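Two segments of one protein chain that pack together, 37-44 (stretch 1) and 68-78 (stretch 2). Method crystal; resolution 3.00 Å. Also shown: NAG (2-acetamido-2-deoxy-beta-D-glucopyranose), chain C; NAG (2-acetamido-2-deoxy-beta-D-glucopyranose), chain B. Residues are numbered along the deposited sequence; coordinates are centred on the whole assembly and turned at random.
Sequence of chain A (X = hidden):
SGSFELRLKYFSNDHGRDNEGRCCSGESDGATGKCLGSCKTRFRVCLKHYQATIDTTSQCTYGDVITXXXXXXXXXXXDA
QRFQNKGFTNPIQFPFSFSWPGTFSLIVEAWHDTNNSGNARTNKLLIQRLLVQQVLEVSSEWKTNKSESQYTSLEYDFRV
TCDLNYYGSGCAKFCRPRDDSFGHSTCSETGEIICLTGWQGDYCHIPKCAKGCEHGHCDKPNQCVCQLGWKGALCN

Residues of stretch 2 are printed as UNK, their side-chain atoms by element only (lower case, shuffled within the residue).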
# COMPACT_ATOMS: atom_id res chain seq x y z
N GLY A 37 26.77 23.99 0.20
CA GLY A 37 26.60 23.00 1.24
C GLY A 37 25.51 21.98 0.99
O GLY A 37 25.50 20.91 1.62
N SER A 38 24.58 22.30 0.09
CA SER A 38 23.47 21.42 -0.28
C SER A 38 22.54 21.14 0.91
O SER A 38 22.81 21.56 2.04
CB SER A 38 23.98 20.11 -0.87
OG SER A 38 24.52 19.26 0.13
N CYS A 39 21.45 20.42 0.65
CA CYS A 39 20.40 20.19 1.64
C CYS A 39 20.23 18.69 1.85
O CYS A 39 19.66 18.00 1.00
CB CYS A 39 19.08 20.82 1.18
SG CYS A 39 17.98 21.31 2.51
N LYS A 40 20.72 18.20 2.99
CA LYS A 40 20.63 16.78 3.32
C LYS A 40 19.20 16.47 3.75
O LYS A 40 18.79 16.80 4.87
CB LYS A 40 21.64 16.43 4.41
CG LYS A 40 23.01 17.03 4.16
CD LYS A 40 24.13 16.11 4.63
CE LYS A 40 24.24 14.88 3.75
NZ LYS A 40 25.35 13.98 4.17
N THR A 41 18.44 15.81 2.87
CA THR A 41 16.99 15.74 2.99
C THR A 41 16.55 14.41 3.59
O THR A 41 16.89 13.34 3.07
CB THR A 41 16.34 15.93 1.62
OG1 THR A 41 16.78 17.17 1.05
CG2 THR A 41 14.82 15.94 1.75
N ARG A 42 15.78 14.48 4.68
CA ARG A 42 15.02 13.37 5.21
C ARG A 42 13.53 13.62 4.95
O ARG A 42 13.14 14.64 4.39
CB ARG A 42 15.28 13.17 6.71
CG ARG A 42 16.73 13.04 7.09
CD ARG A 42 16.92 13.05 8.60
NE ARG A 42 16.38 11.86 9.24
CZ ARG A 42 16.45 11.61 10.54
NH1 ARG A 42 16.99 12.48 11.38
NH2 ARG A 42 15.96 10.47 11.01
N PHE A 43 12.70 12.68 5.39
CA PHE A 43 11.26 12.83 5.28
C PHE A 43 10.58 12.29 6.53
O PHE A 43 11.10 11.39 7.20
CB PHE A 43 10.70 12.11 4.04
CG PHE A 43 11.24 12.62 2.74
CD1 PHE A 43 10.62 13.67 2.07
CD2 PHE A 43 12.37 12.05 2.17
CE1 PHE A 43 11.11 14.14 0.87
CE2 PHE A 43 12.87 12.52 0.97
CZ PHE A 43 12.24 13.56 0.32
N ARG A 44 9.42 12.87 6.84
CA ARG A 44 8.53 12.34 7.86
C ARG A 44 7.15 12.20 7.25
O ARG A 44 6.64 13.14 6.63
CB ARG A 44 8.48 13.26 9.09
CG ARG A 44 7.57 12.72 10.19
CD ARG A 44 7.37 13.73 11.31
NE ARG A 44 8.57 13.92 12.12
CZ ARG A 44 8.79 13.31 13.27
NH1 ARG A 44 7.94 12.43 13.77
NH2 ARG A 44 9.91 13.59 13.95
N UNK A 68 15.53 8.00 7.01
CA UNK A 68 16.92 8.45 7.09
C UNK A 68 17.26 9.38 5.93
O UNK A 68 16.49 9.55 4.98
c UNK A 68 17.73 7.15 7.02
c UNK A 68 15.43 6.55 6.77
c UNK A 68 16.82 6.19 6.33
N UNK A 69 18.45 9.98 6.02
CA UNK A 69 18.91 10.92 4.99
C UNK A 69 19.06 10.18 3.67
O UNK A 69 20.00 9.40 3.48
c UNK A 69 20.14 12.18 6.80
c UNK A 69 20.24 11.59 5.40
c UNK A 69 20.62 12.67 4.39
c UNK A 69 21.36 12.97 7.23
N UNK A 70 18.14 10.43 2.74
CA UNK A 70 18.13 9.73 1.46
C UNK A 70 19.02 10.40 0.41
O UNK A 70 19.58 9.70 -0.43
c UNK A 70 14.41 8.64 1.03
c UNK A 70 15.70 8.89 1.80
c UNK A 70 16.28 7.59 2.32
c UNK A 70 16.71 9.63 0.92
N UNK A 71 19.14 11.71 0.43
CA UNK A 71 19.94 12.38 -0.57
C UNK A 71 20.22 13.82 -0.21
O UNK A 71 20.06 14.24 0.93
N UNK A 72 20.66 14.57 -1.22
CA UNK A 72 20.99 15.98 -1.07
C UNK A 72 20.28 16.79 -2.15
O UNK A 72 20.28 16.40 -3.33
c UNK A 72 22.50 16.21 -1.16
c UNK A 72 24.79 15.76 -0.22
o UNK A 72 25.52 15.59 0.78
o UNK A 72 25.24 16.11 -1.33
c UNK A 72 23.31 15.51 -0.08
N UNK A 73 19.70 17.92 -1.75
CA UNK A 73 18.96 18.80 -2.65
C UNK A 73 17.88 18.02 -3.40
O UNK A 73 17.00 17.42 -2.78
c UNK A 73 20.58 20.71 -3.02
o UNK A 73 20.56 20.90 -1.80
c UNK A 73 19.91 19.49 -3.63
n UNK A 73 21.16 21.55 -3.87
N UNK A 74 17.95 18.02 -4.73
CA UNK A 74 17.00 17.25 -5.52
C UNK A 74 17.35 15.77 -5.45
O UNK A 74 18.52 15.39 -5.58
o UNK A 74 18.30 17.92 -7.45
c UNK A 74 16.98 17.74 -6.96
N UNK A 75 16.34 14.92 -5.25
CA UNK A 75 16.54 13.51 -4.94
C UNK A 75 15.64 12.66 -5.84
O UNK A 75 14.45 12.95 -5.98
c UNK A 75 17.21 13.95 -2.55
c UNK A 75 16.30 11.71 -3.19
c UNK A 75 16.24 13.20 -3.46
N UNK A 76 16.21 11.62 -6.44
CA UNK A 76 15.44 10.62 -7.17
C UNK A 76 15.15 9.46 -6.22
O UNK A 76 16.05 8.67 -5.91
c UNK A 76 16.19 10.13 -8.41
n UNK A 76 15.78 9.52 -10.73
o UNK A 76 14.05 9.50 -9.29
c UNK A 76 15.24 9.69 -9.52
N UNK A 77 13.91 9.36 -5.77
CA UNK A 77 13.55 8.33 -4.81
C UNK A 77 13.06 7.05 -5.48
O UNK A 77 13.18 5.97 -4.88
c UNK A 77 12.89 10.04 -2.97
c UNK A 77 12.52 11.37 -3.63
c UNK A 77 12.48 8.85 -3.85
c UNK A 77 12.27 9.94 -1.59
N UNK A 78 12.53 7.14 -6.69
CA UNK A 78 12.08 5.95 -7.41
C UNK A 78 13.26 5.15 -7.94
O UNK A 78 13.46 3.99 -7.55
c UNK A 78 11.90 7.14 -9.62
o UNK A 78 10.66 5.12 -9.20
c UNK A 78 11.15 6.32 -8.58
C1 NAG C . 15.05 9.15 -11.93
C2 NAG C . 15.14 7.73 -12.46
C3 NAG C . 14.58 7.68 -13.89
C4 NAG C . 13.21 8.36 -13.97
C5 NAG C . 13.17 9.70 -13.24
C6 NAG C . 11.76 10.24 -13.08
C7 NAG C . 16.85 5.96 -12.67
C8 NAG C . 18.32 5.65 -12.59
N2 NAG C . 16.51 7.24 -12.43
O3 NAG C . 14.46 6.33 -14.31
O4 NAG C . 12.90 8.60 -15.34
O5 NAG C . 13.71 9.57 -11.91
O6 NAG C . 11.77 11.62 -12.75
O7 NAG C . 16.02 5.10 -12.95
C1 NAG B . 23.96 9.74 9.17
C2 NAG B . 22.85 8.95 8.50
C3 NAG B . 22.88 7.51 8.99
C4 NAG B . 24.25 6.89 8.75
C5 NAG B . 25.38 7.79 9.26
C6 NAG B . 26.73 7.36 8.75
C7 NAG B . 20.91 9.64 9.89
C8 NAG B . 19.56 10.28 9.87
N2 NAG B . 21.53 9.55 8.71
O3 NAG B . 21.87 6.77 8.31
O4 NAG B . 24.36 5.65 9.43
O5 NAG B . 25.21 9.16 8.85
O6 NAG B . 26.81 7.52 7.33
O7 NAG B . 21.42 9.22 10.94

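Position 68 carries three side-chain carbons that close a ring onto its own backbone N, which identifies Pro68. Its CA-to-CB bond points away from stretch 1, and the contact is made by the backbone, with C 3.9 Å from Arg42 CG.

Position 69 has four carbons, forked at the first, with one arm two carbons long: Ile69. Its CG1 lies 3.5 Å from Arg42 CG and its CG2 3.9 Å from Lys40 CB, so the forked side chain meets the aliphatic parts of two basic residues. CG1 also lies 3.5 Å from N2 of the chain B NAG, whose C8 covers one face of the Arg42 guanidinium.

At position 70 four carbons fork at the second, giving Leu70; CD1 approaches Phe43 CD2 at 4.1 Å. The backbone N donates to Thr41 O at 3.2 Å.

Position 71 has no side-chain atoms and is Gly71. Its O accepts from Thr41 N at 3.0 Å, and a CB would clash with position 75.

Position 72 shows an unbranched run of three carbons, the third bearing two oxygens: a carboxylate two methylenes from the CA, hence Glu72. OE2 forms a long salt bridge with Lys40 NZ at 3.8 Å, and CD lies 3.5 Å from Ser38 OG.

Position 73 has two carbons, the second carrying one oxygen and one nitrogen, the amide of Asn73. Its OD1 accepts a weak hydrogen bond from Cys39 N (2.7 Å), while its backbone N donates to Cys39 O (2.8 Å), so one residue engages both polar backbone groups of Cys39.

A single carbon followed by an oxygen makes position 74 Ser74, which points away and makes no contact with stretch 1.

At position 75 one carbon carries two more, as in Val75, which points toward stretch 1 without contact; an ideal CB on Gly71 would lie 2.7 Å from Val75 CG2.

Position 76 again has two carbons with an oxygen and a nitrogen on the second. The nitrogen is bonded to C1 of the chain C NAG, marking Asn76 as a glycosylated asparagine (ND2–C1 1.5 Å).

Position 77 has four carbons forked at the second: Leu77, whose CD2 sits 3.7 Å from Phe43 CE2.

Position 78, one carbon bearing an oxygen and a carbon, is Thr78, out of reach of stretch 1.

The contact is a short antiparallel pairing: Thr41 bonds through its backbone to Gly71 and Leu70, Lys40 and Glu72 share one face, and Phe43 meets both leucines.

Stretch 2 (68-78) PILGENSVNLT
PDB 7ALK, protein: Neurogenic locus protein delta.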